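Local coordinates for protein Amy13K (Eubacterium rectale DSM 17629, PDB 6B3P) that binds malto-oligosaccharides through two family 26 carbohydrate-binding modules of a surface-anchored alpha-amylase, and so probably holds starch for a gut bacterium, at residues L3-K8 / V73-K78. Residues are numbered along the deposited sequence; the frame is centred on the assembly and turned at random.
With EDO (1,2-ethanediol), chain M.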
# COMPACT_ATOMS: atom_id res chain seq x y z
N LEU A 3 -8.12 4.63 -0.65
CA LEU A 3 -8.52 4.34 -2.01
C LEU A 3 -7.36 3.72 -2.77
O LEU A 3 -6.22 4.15 -2.63
CB LEU A 3 -8.99 5.62 -2.72
CG LEU A 3 -9.35 5.48 -4.21
CD1 LEU A 3 -10.61 4.66 -4.38
CD2 LEU A 3 -9.51 6.85 -4.83
N THR A 4 -7.67 2.70 -3.56
CA THR A 4 -6.70 2.11 -4.47
C THR A 4 -7.37 1.90 -5.81
O THR A 4 -8.47 1.36 -5.88
CB THR A 4 -6.14 0.78 -3.94
OG1 THR A 4 -5.58 0.97 -2.64
CG2 THR A 4 -5.07 0.22 -4.88
N ILE A 5 -6.72 2.34 -6.88
CA ILE A 5 -7.23 2.14 -8.23
C ILE A 5 -6.17 1.47 -9.09
O ILE A 5 -5.05 1.96 -9.21
CB ILE A 5 -7.65 3.47 -8.89
CG1 ILE A 5 -8.77 4.13 -8.08
CG2 ILE A 5 -8.12 3.22 -10.32
CD1 ILE A 5 -9.10 5.54 -8.52
N ASN A 6 -6.54 0.33 -9.67
CA ASN A 6 -5.69 -0.36 -10.63
C ASN A 6 -6.31 -0.25 -12.01
O ASN A 6 -7.51 -0.46 -12.19
CB ASN A 6 -5.52 -1.83 -10.24
CG ASN A 6 -5.21 -2.02 -8.77
OD1 ASN A 6 -4.07 -1.84 -8.34
ND2 ASN A 6 -6.23 -2.38 -7.99
N TYR A 7 -5.48 0.10 -12.99
CA TYR A 7 -5.93 0.34 -14.35
C TYR A 7 -5.06 -0.42 -15.35
O TYR A 7 -3.84 -0.23 -15.39
CB TYR A 7 -5.91 1.85 -14.64
CG TYR A 7 -6.16 2.25 -16.08
CD1 TYR A 7 -7.14 1.62 -16.85
CD2 TYR A 7 -5.42 3.27 -16.67
CE1 TYR A 7 -7.36 2.00 -18.16
CE2 TYR A 7 -5.64 3.66 -17.97
CZ TYR A 7 -6.61 3.02 -18.72
OH TYR A 7 -6.81 3.40 -20.02
N LYS A 8 -5.69 -1.30 -16.11
CA LYS A 8 -5.01 -1.99 -17.20
C LYS A 8 -5.00 -1.05 -18.39
O LYS A 8 -5.98 -0.94 -19.12
CB LYS A 8 -5.72 -3.31 -17.54
CG LYS A 8 -4.94 -4.24 -18.45
CD LYS A 8 -5.79 -5.45 -18.81
CE LYS A 8 -4.96 -6.60 -19.33
NZ LYS A 8 -5.77 -7.84 -19.36
N VAL A 73 -16.37 7.96 -14.59
CA VAL A 73 -17.12 6.94 -13.85
C VAL A 73 -17.22 7.32 -12.38
O VAL A 73 -16.32 7.97 -11.83
CB VAL A 73 -16.49 5.54 -13.98
CG1 VAL A 73 -16.48 5.09 -15.44
CG2 VAL A 73 -15.09 5.50 -13.38
N THR A 74 -18.30 6.90 -11.74
CA THR A 74 -18.57 7.23 -10.34
C THR A 74 -17.92 6.24 -9.38
O THR A 74 -18.05 5.03 -9.55
CB THR A 74 -20.09 7.27 -10.06
OG1 THR A 74 -20.70 8.29 -10.86
CG2 THR A 74 -20.37 7.56 -8.59
N LEU A 75 -17.23 6.77 -8.38
CA LEU A 75 -16.74 5.98 -7.26
C LEU A 75 -17.68 6.21 -6.07
O LEU A 75 -17.64 7.26 -5.43
CB LEU A 75 -15.31 6.37 -6.90
CG LEU A 75 -14.29 6.43 -8.04
CD1 LEU A 75 -12.92 6.83 -7.49
CD2 LEU A 75 -14.21 5.10 -8.79
N SER A 76 -18.52 5.22 -5.79
CA SER A 76 -19.52 5.35 -4.73
C SER A 76 -18.88 5.10 -3.37
O SER A 76 -19.12 4.07 -2.74
CB SER A 76 -20.68 4.39 -4.98
OG SER A 76 -21.32 4.66 -6.21
N THR A 77 -18.10 6.07 -2.91
CA THR A 77 -17.26 5.91 -1.72
C THR A 77 -17.89 6.41 -0.42
O THR A 77 -17.33 6.18 0.65
CB THR A 77 -15.93 6.66 -1.90
OG1 THR A 77 -16.19 7.97 -2.42
CG2 THR A 77 -15.01 5.92 -2.84
N LYS A 78 -19.03 7.08 -0.51
CA LYS A 78 -19.61 7.71 0.68
C LYS A 78 -19.82 6.72 1.82
O LYS A 78 -20.49 5.70 1.66
CB LYS A 78 -20.94 8.39 0.35
CG LYS A 78 -21.53 9.14 1.54
CD LYS A 78 -22.80 9.88 1.18
CE LYS A 78 -23.30 10.70 2.37
NZ LYS A 78 -24.58 11.40 2.09
C1 EDO M . -21.85 1.82 3.27
O1 EDO M . -22.89 1.11 3.96
C2 EDO M . -21.75 3.24 3.80
O2 EDO M . -22.45 4.13 2.91
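At the far end of the 73-78 segment, away from where L75 meets L3 and I5, the sound polar bond runs from O2 of a 1,2-ethanediol, probably from the crystallisation liquor, to the K78 carbonyl O (2.8 Å). The contact itself consists of methyl groups. CD1 of L75 lies 4.2 Å from CD1 of I5 and 4.3 Å from CD2 of L3. Since L3 CD2 and I5 CD1 are themselves 3.9 Å apart, the three methyls form a nearly equilateral triangle. Chi2 of L75 (180°) places CD1 anti to CA, which carries that methyl outward to within van der Waals range of both. I5 is likewise stretched out, its CD1 anti to CA (chi2 171°), and meets L75 at a slant. The nearest CA atoms, of L3 and T77, are 8.9 Å apart, too far for backbone pairing and consistent with two layers of a beta-sandwich facing each other. Y85 touches both L3 and L75, while L59 packs on I5. T77 OG1 is hydrogen-bonded to T55 O, tying the loop after the strand to residue 55. The L75 side chain is about 13 Å from a bound glucose, so it does not touch the sugar. This buried, wholly apolar contact is interior packing of the module, held by dispersion and exclusion of water, without directional bonds.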